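Local coordinates for protein ATP grasp ligase (Microcystis aeruginosa MRC, PDB 5IG9) that probably uses ATP to join carboxyl groups to side chains of a ribosomally made precursor peptide, as ATP-grasp ligases of the microviridin pathways do, at residues A[30-35]-A[53-58]; A[129-134]-A[267-272]; A[170-175]-A[180-185]. All coordinates share one frame; numbering follows the deposited sequence.

Interaction 1. Residues A[30-35]-A[53-58]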
ATOM      1  N   PHE A  30      -1.577  20.306  14.821  1.00 50.38           N
ATOM      2  CA  PHE A  30      -2.440  19.350  15.503  1.00 47.72           C
ATOM      3  C   PHE A  30      -1.818  17.965  15.410  1.00 48.36           C
ATOM      4  O   PHE A  30      -1.446  17.522  14.319  1.00 49.50           O
ATOM      5  CB  PHE A  30      -3.845  19.347  14.892  1.00 45.85           C
ATOM      6  CG  PHE A  30      -4.798  18.381  15.549  1.00 46.07           C
ATOM      7  CD1 PHE A  30      -5.566  18.775  16.632  1.00 47.12           C
ATOM      8  CD2 PHE A  30      -4.936  17.086  15.075  1.00 46.13           C
ATOM      9  CE1 PHE A  30      -6.446  17.893  17.236  1.00 45.05           C
ATOM     10  CE2 PHE A  30      -5.814  16.199  15.674  1.00 46.07           C
ATOM     11  CZ  PHE A  30      -6.569  16.602  16.756  1.00 44.41           C
ATOM     12  N   ARG A  31      -1.711  17.286  16.551  1.00 49.63           N
ATOM     13  CA  ARG A  31      -1.164  15.935  16.616  1.00 46.87           C
ATOM     14  C   ARG A  31      -2.302  14.922  16.568  1.00 45.95           C
ATOM     15  O   ARG A  31      -3.189  14.938  17.428  1.00 47.76           O
ATOM     16  CB  ARG A  31      -0.335  15.740  17.885  1.00 46.99           C
ATOM     17  CG  ARG A  31       0.026  14.287  18.155  1.00 48.55           C
ATOM     18  CD  ARG A  31       1.114  14.160  19.203  1.00 46.94           C
ATOM     19  NE  ARG A  31       1.440  12.764  19.466  1.00 47.41           N
ATOM     20  CZ  ARG A  31       2.530  12.363  20.109  1.00 48.30           C
ATOM     21  NH1 ARG A  31       3.402  13.257  20.549  1.00 48.15           N
ATOM     22  NH2 ARG A  31       2.753  11.070  20.303  1.00 46.53           N
ATOM     23  N   PHE A  32      -2.261  14.032  15.583  1.00 45.68           N
ATOM     24  CA  PHE A  32      -3.289  13.014  15.384  1.00 47.32           C
ATOM     25  C   PHE A  32      -2.666  11.644  15.638  1.00 48.64           C
ATOM     26  O   PHE A  32      -1.935  11.121  14.793  1.00 53.54           O
ATOM     27  CB  PHE A  32      -3.873  13.110  13.976  1.00 48.50           C
ATOM     28  CG  PHE A  32      -4.854  12.016  13.642  1.00 48.77           C
ATOM     29  CD1 PHE A  32      -5.826  11.633  14.551  1.00 50.18           C
ATOM     30  CD2 PHE A  32      -4.819  11.392  12.405  1.00 49.18           C
ATOM     31  CE1 PHE A  32      -6.735  10.631  14.241  1.00 50.23           C
ATOM     32  CE2 PHE A  32      -5.726  10.393  12.089  1.00 52.86           C
ATOM     33  CZ  PHE A  32      -6.684  10.013  13.008  1.00 51.93           C
ATOM     34  N   ASP A  33      -2.962  11.063  16.799  1.00 52.98           N
ATOM     35  CA  ASP A  33      -2.448   9.741  17.153  1.00 54.55           C
ATOM     36  C   ASP A  33      -3.334   8.690  16.500  1.00 53.64           C
ATOM     37  O   ASP A  33      -4.471   8.463  16.924  1.00 54.75           O
ATOM     38  CB  ASP A  33      -2.391   9.568  18.667  1.00 58.25           C
ATOM     39  CG  ASP A  33      -1.375  10.488  19.320  1.00 61.28           C
ATOM     40  OD1 ASP A  33      -0.373  10.836  18.659  1.00 67.51           O
ATOM     41  OD2 ASP A  33      -1.579  10.868  20.492  1.00 60.00           O
ATOM     42  N   THR A  34      -2.807   8.041  15.460  1.00 54.43           N
ATOM     43  CA  THR A  34      -3.608   7.094  14.692  1.00 54.54           C
ATOM     44  C   THR A  34      -3.988   5.871  15.514  1.00 54.32           C
ATOM     45  O   THR A  34      -5.036   5.264  15.269  1.00 52.05           O
ATOM     46  CB  THR A  34      -2.855   6.668  13.430  1.00 56.05           C
ATOM     47  OG1 THR A  34      -1.553   6.189  13.787  1.00 57.06           O
ATOM     48  CG2 THR A  34      -2.714   7.837  12.473  1.00 57.47           C
ATOM     49  N   ASP A  35      -3.161   5.491  16.490  1.00 55.29           N
ATOM     50  CA  ASP A  35      -3.469   4.311  17.290  1.00 57.49           C
ATOM     51  C   ASP A  35      -4.595   4.559  18.284  1.00 56.41           C
ATOM     52  O   ASP A  35      -5.229   3.598  18.733  1.00 61.65           O
ATOM     53  CB  ASP A  35      -2.218   3.825  18.021  1.00 60.92           C
ATOM     54  CG  ASP A  35      -1.676   4.850  18.995  1.00 63.72           C
ATOM     55  OD1 ASP A  35      -1.788   6.061  18.712  1.00 63.60           O
ATOM     56  OD2 ASP A  35      -1.137   4.443  20.045  1.00 64.88           O
ATOM     57  N   GLY A  53     -15.241  18.250   7.588  1.00 57.69           N
ATOM     58  CA  GLY A  53     -14.555  17.172   8.272  1.00 52.68           C
ATOM     59  C   GLY A  53     -13.826  17.690   9.497  1.00 49.24           C
ATOM     60  O   GLY A  53     -13.297  18.807   9.517  1.00 51.31           O
ATOM     61  N   ILE A  54     -13.800  16.871  10.541  1.00 49.47           N
ATOM     62  CA  ILE A  54     -13.360  17.337  11.850  1.00 47.42           C
ATOM     63  C   ILE A  54     -12.782  16.163  12.626  1.00 43.30           C
ATOM     64  O   ILE A  54     -13.346  15.063  12.641  1.00 41.35           O
ATOM     65  CB  ILE A  54     -14.527  18.010  12.606  1.00 50.95           C
ATOM     66  CG1 ILE A  54     -14.082  18.508  13.973  1.00 52.67           C
ATOM     67  CG2 ILE A  54     -15.718  17.072  12.719  1.00 55.56           C
ATOM     68  CD1 ILE A  54     -15.113  19.369  14.632  1.00 51.49           C
ATOM     69  N   ILE A  55     -11.646  16.410  13.270  1.00 43.65           N
ATOM     70  CA  ILE A  55     -10.996  15.452  14.154  1.00 44.51           C
ATOM     71  C   ILE A  55     -11.084  16.000  15.569  1.00 46.94           C
ATOM     72  O   ILE A  55     -10.660  17.134  15.826  1.00 44.76           O
ATOM     73  CB  ILE A  55      -9.529  15.219  13.759  1.00 44.48           C
ATOM     74  CG1 ILE A  55      -9.415  14.950  12.260  1.00 46.95           C
ATOM     75  CG2 ILE A  55      -8.936  14.079  14.566  1.00 44.66           C
ATOM     76  CD1 ILE A  55      -7.998  14.763  11.790  1.00 48.26           C
ATOM     77  N   THR A  56     -11.633  15.205  16.483  1.00 50.62           N
ATOM     78  CA  THR A  56     -11.821  15.620  17.867  1.00 51.45           C
ATOM     79  C   THR A  56     -11.012  14.717  18.786  1.00 52.06           C
ATOM     80  O   THR A  56     -11.180  13.494  18.758  1.00 52.42           O
ATOM     81  CB  THR A  56     -13.300  15.578  18.261  1.00 51.68           C
ATOM     82  OG1 THR A  56     -14.066  16.410  17.378  1.00 51.65           O
ATOM     83  CG2 THR A  56     -13.482  16.059  19.690  1.00 52.17           C
ATOM     84  N   ASP A  57     -10.142  15.320  19.599  1.00 54.10           N
ATOM     85  CA  ASP A  57      -9.350  14.609  20.607  1.00 55.16           C
ATOM     86  C   ASP A  57      -9.528  15.331  21.940  1.00 59.51           C
ATOM     87  O   ASP A  57      -8.780  16.266  22.245  1.00 61.22           O
ATOM     88  CB  ASP A  57      -7.876  14.544  20.205  1.00 55.97           C
ATOM     89  CG  ASP A  57      -7.067  13.580  21.065  1.00 56.90           C
ATOM     90  OD1 ASP A  57      -7.584  13.112  22.104  1.00 61.12           O
ATOM     91  OD2 ASP A  57      -5.908  13.295  20.703  1.00 53.48           O
ATOM     92  N   GLY A  58     -10.505  14.890  22.732  1.00 58.04           N
ATOM     93  CA  GLY A  58     -10.792  15.516  24.011  1.00 61.16           C
ATOM     94  C   GLY A  58     -11.144  16.981  23.855  1.00 65.81           C
ATOM     95  O   GLY A  58     -12.069  17.331  23.116  1.00 67.19           O
TER

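Interaction 2. Residues A[129-134]-A[267-272]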
ATOM      1  N   LEU A 129      16.203  -0.069  -5.853  1.00 40.64           N
ATOM      2  CA  LEU A 129      17.516  -0.462  -6.354  1.00 40.16           C
ATOM      3  C   LEU A 129      17.599  -0.317  -7.869  1.00 41.71           C
ATOM      4  O   LEU A 129      18.612   0.147  -8.403  1.00 43.66           O
ATOM      5  CB  LEU A 129      17.818  -1.902  -5.936  1.00 40.89           C
ATOM      6  CG  LEU A 129      17.683  -2.202  -4.440  1.00 42.79           C
ATOM      7  CD1 LEU A 129      17.707  -3.697  -4.177  1.00 42.22           C
ATOM      8  CD2 LEU A 129      18.780  -1.504  -3.660  1.00 45.16           C
ATOM      9  N   GLN A 130      16.535  -0.701  -8.574  1.00 40.75           N
ATOM     10  CA  GLN A 130      16.532  -0.611 -10.031  1.00 41.03           C
ATOM     11  C   GLN A 130      16.612   0.835 -10.504  1.00 43.71           C
ATOM     12  O   GLN A 130      17.341   1.143 -11.453  1.00 47.63           O
ATOM     13  CB  GLN A 130      15.283  -1.286 -10.587  1.00 41.50           C
ATOM     14  CG  GLN A 130      14.990  -0.966 -12.035  1.00 40.42           C
ATOM     15  CD  GLN A 130      13.867  -1.818 -12.583  1.00 41.09           C
ATOM     16  OE1 GLN A 130      14.011  -3.035 -12.727  1.00 41.23           O
ATOM     17  NE2 GLN A 130      12.735  -1.188 -12.882  1.00 39.31           N
ATOM     18  N   VAL A 131      15.865   1.736  -9.864  1.00 47.76           N
ATOM     19  CA  VAL A 131      15.896   3.138 -10.267  1.00 44.60           C
ATOM     20  C   VAL A 131      17.228   3.774  -9.890  1.00 44.95           C
ATOM     21  O   VAL A 131      17.783   4.576 -10.650  1.00 45.56           O
ATOM     22  CB  VAL A 131      14.703   3.897  -9.657  1.00 42.28           C
ATOM     23  CG1 VAL A 131      14.862   5.397  -9.862  1.00 43.02           C
ATOM     24  CG2 VAL A 131      13.407   3.413 -10.285  1.00 40.68           C
ATOM     25  N   ALA A 132      17.768   3.420  -8.719  1.00 41.40           N
ATOM     26  CA  ALA A 132      19.079   3.928  -8.326  1.00 43.06           C
ATOM     27  C   ALA A 132      20.161   3.468  -9.295  1.00 43.45           C
ATOM     28  O   ALA A 132      21.062   4.239  -9.648  1.00 43.63           O
ATOM     29  CB  ALA A 132      19.414   3.484  -6.903  1.00 45.82           C
ATOM     30  N   ARG A 133      20.089   2.210  -9.736  1.00 46.74           N
ATOM     31  CA  ARG A 133      21.076   1.705 -10.685  1.00 46.55           C
ATOM     32  C   ARG A 133      20.935   2.373 -12.048  1.00 48.32           C
ATOM     33  O   ARG A 133      21.939   2.653 -12.712  1.00 48.08           O
ATOM     34  CB  ARG A 133      20.949   0.188 -10.815  1.00 45.09           C
ATOM     35  CG  ARG A 133      21.981  -0.446 -11.721  1.00 44.24           C
ATOM     36  CD  ARG A 133      21.829  -1.955 -11.751  1.00 44.61           C
ATOM     37  NE  ARG A 133      22.764  -2.571 -12.684  1.00 45.92           N
ATOM     38  CZ  ARG A 133      22.487  -2.835 -13.955  1.00 47.72           C
ATOM     39  NH1 ARG A 133      21.293  -2.540 -14.451  1.00 47.13           N
ATOM     40  NH2 ARG A 133      23.405  -3.395 -14.732  1.00 46.93           N
ATOM     41  N   GLN A 134      19.699   2.641 -12.483  1.00 44.15           N
ATOM     42  CA  GLN A 134      19.495   3.391 -13.718  1.00 45.47           C
ATOM     43  C   GLN A 134      20.019   4.816 -13.609  1.00 44.58           C
ATOM     44  O   GLN A 134      20.289   5.446 -14.636  1.00 40.40           O
ATOM     45  CB  GLN A 134      18.014   3.396 -14.095  1.00 47.05           C
ATOM     46  CG  GLN A 134      17.478   2.036 -14.519  1.00 47.62           C
ATOM     47  CD  GLN A 134      15.972   2.020 -14.664  1.00 53.92           C
ATOM     48  OE1 GLN A 134      15.288   2.950 -14.232  1.00 55.32           O
ATOM     49  NE2 GLN A 134      15.445   0.960 -15.271  1.00 53.78           N
ATOM     50  N   LEU A 267      19.414  13.189  -5.256  1.00 45.75           N
ATOM     51  CA  LEU A 267      18.340  14.142  -5.508  1.00 47.09           C
ATOM     52  C   LEU A 267      17.480  13.703  -6.685  1.00 46.53           C
ATOM     53  O   LEU A 267      16.256  13.870  -6.659  1.00 45.65           O
ATOM     54  CB  LEU A 267      18.913  15.536  -5.749  1.00 48.45           C
ATOM     55  CG  LEU A 267      19.387  16.284  -4.506  1.00 51.48           C
ATOM     56  CD1 LEU A 267      19.879  17.662  -4.899  1.00 50.16           C
ATOM     57  CD2 LEU A 267      18.278  16.380  -3.466  1.00 53.92           C
ATOM     58  N   GLU A 268      18.095  13.137  -7.727  1.00 47.70           N
ATOM     59  CA  GLU A 268      17.296  12.596  -8.821  1.00 47.78           C
ATOM     60  C   GLU A 268      16.487  11.393  -8.368  1.00 44.91           C
ATOM     61  O   GLU A 268      15.404  11.135  -8.905  1.00 48.28           O
ATOM     62  CB  GLU A 268      18.182  12.213 -10.003  1.00 52.24           C
ATOM     63  CG  GLU A 268      18.940  13.370 -10.614  1.00 58.22           C
ATOM     64  CD  GLU A 268      19.002  13.288 -12.126  1.00 69.50           C
ATOM     65  OE1 GLU A 268      17.989  12.895 -12.746  1.00 74.82           O
ATOM     66  OE2 GLU A 268      20.065  13.614 -12.697  1.00 71.15           O
ATOM     67  N   LEU A 269      16.996  10.645  -7.389  1.00 45.84           N
ATOM     68  CA  LEU A 269      16.235   9.533  -6.832  1.00 44.54           C
ATOM     69  C   LEU A 269      15.015  10.038  -6.073  1.00 43.32           C
ATOM     70  O   LEU A 269      13.920   9.481  -6.198  1.00 43.07           O
ATOM     71  CB  LEU A 269      17.131   8.693  -5.923  1.00 45.08           C
ATOM     72  CG  LEU A 269      16.598   7.326  -5.501  1.00 48.97           C
ATOM     73  CD1 LEU A 269      16.531   6.383  -6.691  1.00 49.05           C
ATOM     74  CD2 LEU A 269      17.473   6.753  -4.404  1.00 49.88           C
ATOM     75  N   MET A 270      15.185  11.101  -5.286  1.00 46.86           N
ATOM     76  CA  MET A 270      14.049  11.710  -4.601  1.00 47.65           C
ATOM     77  C   MET A 270      13.045  12.271  -5.601  1.00 46.48           C
ATOM     78  O   MET A 270      11.831  12.109  -5.436  1.00 45.05           O
ATOM     79  CB  MET A 270      14.536  12.815  -3.661  1.00 47.60           C
ATOM     80  CG  MET A 270      15.553  12.356  -2.631  1.00 48.99           C
ATOM     81  SD  MET A 270      14.837  11.402  -1.284  1.00 49.77           S
ATOM     82  CE  MET A 270      13.851  12.663  -0.482  1.00 51.64           C
ATOM     83  N   LYS A 271      13.537  12.928  -6.654  1.00 48.68           N
ATOM     84  CA  LYS A 271      12.642  13.554  -7.622  1.00 47.51           C
ATOM     85  C   LYS A 271      11.850  12.515  -8.408  1.00 45.79           C
ATOM     86  O   LYS A 271      10.689  12.749  -8.762  1.00 44.14           O
ATOM     87  CB  LYS A 271      13.437  14.451  -8.568  1.00 51.87           C
ATOM     88  CG  LYS A 271      12.567  15.268  -9.506  1.00 60.22           C
ATOM     89  CD  LYS A 271      13.387  16.189 -10.396  1.00 68.77           C
ATOM     90  CE  LYS A 271      14.213  15.401 -11.400  1.00 75.75           C
ATOM     91  NZ  LYS A 271      14.629  16.247 -12.554  1.00 79.94           N
ATOM     92  N   TYR A 272      12.458  11.361  -8.695  1.00 42.36           N
ATOM     93  CA  TYR A 272      11.738  10.321  -9.420  1.00 42.32           C
ATOM     94  C   TYR A 272      10.533   9.835  -8.623  1.00 43.46           C
ATOM     95  O   TYR A 272       9.422   9.728  -9.154  1.00 43.33           O
ATOM     96  CB  TYR A 272      12.670   9.153  -9.750  1.00 43.84           C
ATOM     97  CG  TYR A 272      11.932   7.967 -10.330  1.00 45.77           C
ATOM     98  CD1 TYR A 272      11.616   7.914 -11.681  1.00 45.71           C
ATOM     99  CD2 TYR A 272      11.533   6.908  -9.521  1.00 47.47           C
ATOM    100  CE1 TYR A 272      10.932   6.836 -12.212  1.00 45.24           C
ATOM    101  CE2 TYR A 272      10.848   5.832 -10.042  1.00 45.59           C
ATOM    102  CZ  TYR A 272      10.549   5.797 -11.385  1.00 44.31           C
ATOM    103  OH  TYR A 272       9.867   4.717 -11.899  1.00 47.92           O
TER

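Interaction 3. Residues A[170-175]-A[180-185]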
ATOM      1  N   GLN A 170       8.018  -5.730   7.682  1.00 78.10           N
ATOM      2  CA  GLN A 170       8.258  -5.499   9.099  1.00 80.49           C
ATOM      3  C   GLN A 170       7.197  -6.235   9.902  1.00 82.59           C
ATOM      4  O   GLN A 170       6.000  -6.111   9.618  1.00 85.61           O
ATOM      5  CB  GLN A 170       8.230  -4.004   9.432  1.00 84.50           C
ATOM      6  CG  GLN A 170       9.260  -3.172   8.683  1.00 88.27           C
ATOM      7  CD  GLN A 170       9.463  -1.799   9.302  1.00 93.58           C
ATOM      8  OE1 GLN A 170       9.222  -0.773   8.664  1.00 93.63           O
ATOM      9  NE2 GLN A 170       9.917  -1.774  10.550  1.00 93.80           N
ATOM     10  N   PHE A 171       7.635  -6.997  10.896  1.00 89.12           N
ATOM     11  CA  PHE A 171       6.739  -7.845  11.674  1.00 87.74           C
ATOM     12  C   PHE A 171       7.515  -8.359  12.879  1.00 85.16           C
ATOM     13  O   PHE A 171       8.703  -8.065  13.050  1.00 87.55           O
ATOM     14  CB  PHE A 171       6.191  -8.998  10.830  1.00 87.06           C
ATOM     15  CG  PHE A 171       7.245  -9.969  10.378  1.00 86.12           C
ATOM     16  CD1 PHE A 171       8.081  -9.664   9.315  1.00 87.66           C
ATOM     17  CD2 PHE A 171       7.404 -11.186  11.017  1.00 84.05           C
ATOM     18  CE1 PHE A 171       9.055 -10.553   8.903  1.00 84.54           C
ATOM     19  CE2 PHE A 171       8.374 -12.079  10.608  1.00 81.60           C
ATOM     20  CZ  PHE A 171       9.199 -11.764   9.549  1.00 79.34           C
ATOM     21  N   ALA A 172       6.831  -9.135  13.713  1.00 95.04           N
ATOM     22  CA  ALA A 172       7.453  -9.761  14.869  1.00 92.47           C
ATOM     23  C   ALA A 172       6.638 -10.986  15.248  1.00 87.31           C
ATOM     24  O   ALA A 172       5.408 -10.974  15.146  1.00 83.61           O
ATOM     25  CB  ALA A 172       7.552  -8.791  16.053  1.00 88.77           C
ATOM     26  N   ILE A 173       7.326 -12.044  15.665  1.00 92.38           N
ATOM     27  CA  ILE A 173       6.684 -13.263  16.142  1.00 93.23           C
ATOM     28  C   ILE A 173       6.820 -13.293  17.658  1.00 97.10           C
ATOM     29  O   ILE A 173       7.936 -13.258  18.192  1.00 98.69           O
ATOM     30  CB  ILE A 173       7.286 -14.523  15.499  1.00 90.27           C
ATOM     31  CG1 ILE A 173       6.529 -14.886  14.221  1.00 89.40           C
ATOM     32  CG2 ILE A 173       7.216 -15.703  16.453  1.00 88.76           C
ATOM     33  CD1 ILE A 173       6.701 -13.911  13.090  1.00 90.19           C
ATOM     34  N   TYR A 174       5.683 -13.331  18.348  1.00103.02           N
ATOM     35  CA  TYR A 174       5.662 -13.438  19.804  1.00101.55           C
ATOM     36  C   TYR A 174       5.489 -14.911  20.143  1.00101.99           C
ATOM     37  O   TYR A 174       4.371 -15.428  20.169  1.00 95.50           O
ATOM     38  CB  TYR A 174       4.551 -12.582  20.398  1.00101.19           C
ATOM     39  CG  TYR A 174       4.579 -11.136  19.956  1.00 98.52           C
ATOM     40  CD1 TYR A 174       5.324 -10.189  20.646  1.00 97.56           C
ATOM     41  CD2 TYR A 174       3.852 -10.717  18.850  1.00 94.74           C
ATOM     42  CE1 TYR A 174       5.347  -8.866  20.244  1.00 93.81           C
ATOM     43  CE2 TYR A 174       3.870  -9.398  18.439  1.00 94.03           C
ATOM     44  CZ  TYR A 174       4.618  -8.477  19.139  1.00 92.55           C
ATOM     45  OH  TYR A 174       4.638  -7.163  18.733  1.00 88.99           O
ATOM     46  N   GLY A 175       6.606 -15.593  20.394  1.00105.95           N
ATOM     47  CA  GLY A 175       6.601 -17.021  20.610  1.00111.65           C
ATOM     48  C   GLY A 175       6.578 -17.403  22.082  1.00115.10           C
ATOM     49  O   GLY A 175       6.778 -16.581  22.973  1.00117.10           O
ATOM     50  N   GLU A 180       9.275 -10.904  21.925  1.00113.88           N
ATOM     51  CA  GLU A 180       9.101 -10.626  20.506  1.00109.94           C
ATOM     52  C   GLU A 180      10.363 -11.035  19.755  1.00111.16           C
ATOM     53  O   GLU A 180      11.481 -10.809  20.229  1.00107.08           O
ATOM     54  CB  GLU A 180       8.797  -9.143  20.264  1.00108.55           C
ATOM     55  CG  GLU A 180       9.920  -8.179  20.649  1.00107.60           C
ATOM     56  CD  GLU A 180       9.634  -6.744  20.240  1.00106.28           C
ATOM     57  OE1 GLU A 180       8.574  -6.212  20.630  1.00104.65           O
ATOM     58  OE2 GLU A 180      10.467  -6.151  19.521  1.00104.51           O
ATOM     59  N   MET A 181      10.179 -11.648  18.590  1.00107.60           N
ATOM     60  CA  MET A 181      11.282 -12.144  17.780  1.00102.19           C
ATOM     61  C   MET A 181      11.245 -11.491  16.404  1.00 93.72           C
ATOM     62  O   MET A 181      10.179 -11.358  15.794  1.00 83.58           O
ATOM     63  CB  MET A 181      11.226 -13.671  17.661  1.00101.40           C
ATOM     64  CG  MET A 181      11.360 -14.373  19.005  1.00103.71           C
ATOM     65  SD  MET A 181      11.249 -16.168  18.907  1.00114.44           S
ATOM     66  CE  MET A 181      11.523 -16.613  20.621  1.00116.45           C
ATOM     67  N   VAL A 182      12.418 -11.083  15.924  1.00100.96           N
ATOM     68  CA  VAL A 182      12.547 -10.276  14.716  1.00 94.40           C
ATOM     69  C   VAL A 182      13.683 -10.832  13.868  1.00 85.28           C
ATOM     70  O   VAL A 182      14.711 -11.267  14.397  1.00 84.59           O
ATOM     71  CB  VAL A 182      12.785  -8.791  15.072  1.00 95.37           C
ATOM     72  CG1 VAL A 182      13.524  -8.062  13.957  1.00 98.11           C
ATOM     73  CG2 VAL A 182      11.463  -8.104  15.371  1.00 95.49           C
ATOM     74  N   VAL A 183      13.489 -10.832  12.550  1.00 91.72           N
ATOM     75  CA  VAL A 183      14.512 -11.259  11.602  1.00 80.38           C
ATOM     76  C   VAL A 183      15.329 -10.028  11.217  1.00 80.49           C
ATOM     77  O   VAL A 183      14.924  -9.238  10.363  1.00 75.58           O
ATOM     78  CB  VAL A 183      13.903 -11.936  10.373  1.00 77.76           C
ATOM     79  CG1 VAL A 183      14.988 -12.280   9.362  1.00 78.32           C
ATOM     80  CG2 VAL A 183      13.135 -13.185  10.776  1.00 79.28           C
ATOM     81  N   PHE A 184      16.483  -9.861  11.857  1.00 74.37           N
ATOM     82  CA  PHE A 184      17.439  -8.866  11.402  1.00 79.23           C
ATOM     83  C   PHE A 184      18.156  -9.370  10.151  1.00 78.83           C
ATOM     84  O   PHE A 184      18.088 -10.550   9.794  1.00 75.17           O
ATOM     85  CB  PHE A 184      18.458  -8.548  12.497  1.00 83.88           C
ATOM     86  CG  PHE A 184      17.883  -7.825  13.681  1.00 93.39           C
ATOM     87  CD1 PHE A 184      17.469  -6.508  13.573  1.00 97.61           C
ATOM     88  CD2 PHE A 184      17.779  -8.455  14.912  1.00 97.60           C
ATOM     89  CE1 PHE A 184      16.949  -5.837  14.663  1.00 93.08           C
ATOM     90  CE2 PHE A 184      17.261  -7.789  16.005  1.00 98.36           C
ATOM     91  CZ  PHE A 184      16.845  -6.479  15.882  1.00 93.46           C
ATOM     92  N   THR A 185      18.849  -8.456   9.475  1.00 75.99           N
ATOM     93  CA  THR A 185      19.697  -8.853   8.359  1.00 72.08           C
ATOM     94  C   THR A 185      20.813  -9.753   8.871  1.00 73.14           C
ATOM     95  O   THR A 185      21.649  -9.327   9.675  1.00 69.81           O
ATOM     96  CB  THR A 185      20.272  -7.624   7.659  1.00 72.27           C
ATOM     97  OG1 THR A 185      19.203  -6.813   7.159  1.00 74.47           O
ATOM     98  CG2 THR A 185      21.156  -8.044   6.500  1.00 71.56           C
TER

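Interaction 1. Residues A[30-35]-A[53-58]
Strands 30-33 and 54-57, which meet through Phe30, Phe32, Ile55 and Asp57, run almost at a right angle: their directions differ by 79° and their axes approach to 8.9 Å. No hydrogen bond joins them, and even the nearest CA atoms, those of Phe32 and Asp57, are 8.2 Å apart, so the contact is made by side chains between two separate sheets. Its centre is the branch methyl of Ile55. CG2 stands anti to the backbone N of Ile55, which carries it to both aromatic rings: it lies 3.9 Å from Phe30 CE2 and 4.0 Å from Phe32 CD1, approaching each ring obliquely. Asp57 adds its CB, 4.2 Å from Phe30 CZ. Within segment 30-35, Arg31 NE makes a salt bridge to the syn lone pair of Asp33 OD1 over 2.8 Å, nearly straight at 177°, with the oxygen in the guanidinium plane. Arg36 forms salt bridges with both Asp33 and Asp57, which probably offsets the repulsion between these two acids. Strand 29-33 is an edge strand of the parallel sheet, bonded to strand 3-7, whereas strand 54-57 is the middle strand of an antiparallel sheet whose flanking strands contribute Val43 against Phe32 and Leu62 against Phe30.

Interaction 2. Residues A[129-134]-A[267-272]
Val131 meets Tyr272 and Leu269 with its two methyls, and the orientation of these three side chains defines the contact. The CG1 methyl of Val131 stands 3.6 Å above the plane of the Tyr272 ring, displaced toward its rim. It lies 4.0 Å from the ring centroid and 25° off the ring normal, a CH-pi arrangement over one face. Val131 CG2 sits farther out along the phenol, 3.5 Å from Tyr272 CE2. The ring gets there because its CG is anti to the backbone N of Tyr272 (chi1 172°), carrying it across to the other helix. Leu269 comes in beside it: CD1 reaches 3.7 Å from Val131 CG1 and 4.1 Å from Ala132 CB, so this one methyl touches two consecutive residues. An alanine at Val131 would take away both methyls, and the Tyr272 face and the Leu269 end would probably be left with a gap between the helices. The interface carries no hydrogen bond, and the Ala132 and Leu269 CA atoms, 6.5 Å apart, are the nearest CA pair. The axes pass at 10.0 Å with their directions 131° apart, a helix-helix crossing closer to antiparallel than to parallel. Ala132 and Leu269 also rest on Phe292, so both helices pack against strand 290-296 at the edge of the five-stranded antiparallel sheet, an arrangement consistent with the ATP-grasp fold.

Interaction 3. Residues A[170-175]-A[180-185]
Ile173 and Met181 are joined by two backbone hydrogen bonds that differ in shape. Ile173 N donates to Met181 O over 2.9 Å, with an angle of 162° at the hydrogen. The return bond, from Met181 N to Ile173 O, is 2.8 Å long but bent to 136°. These two N-H...O bonds make Ile173 and Met181 an antiparallel hydrogen-bonded pair in a short beta hairpin, closed by the turn after Gly175. Met181 O is also approached by Ala172 CA at 3.3 Å, a CA-H...O contact. Apolar contacts continue beyond the bonded pair, on the side away from the turn: Val182 CG2 lies 4.0 Å from Ala172 CB, and Phe171 CZ reaches Val183 CG2 more loosely, at 4.4 Å. At the turn end, Tyr174 and Glu180 lie side by side and point the same way. With CG of Tyr174 beside its backbone N (chi1 -53°), the ring comes alongside Glu180, Tyr174 CE1 standing 3.5 Å from Glu180 CB. A chain of another protein sets an aromatic ring edge-to-face against Phe171 and shares backbone hydrogen bonds with Val182, while Ile173 packs on Phe89 of the second subunit.

Interactions 1 and 2 are buried and rest mainly on side chains, with no hydrogen bond across them, whereas interaction 3 lies at the surface and depends on backbone bonds. Interaction 1 brings together strands of two sheets and interaction 2 two helices that both touch an edge strand of a third; the hairpin of 170-175 with 180-185 unites neighbouring parts of the chain and shares no element with either. Apolar groups dominate both buried contacts, though interaction 1 has a charged cluster beside it. Along the sequence, interaction 3 falls inside the loop that interaction 2 closes, yet their nearest atoms are about 12 Å apart. Both touch the second subunit, unlike interaction 1, whose two segments meet no other protein chain of the assembly.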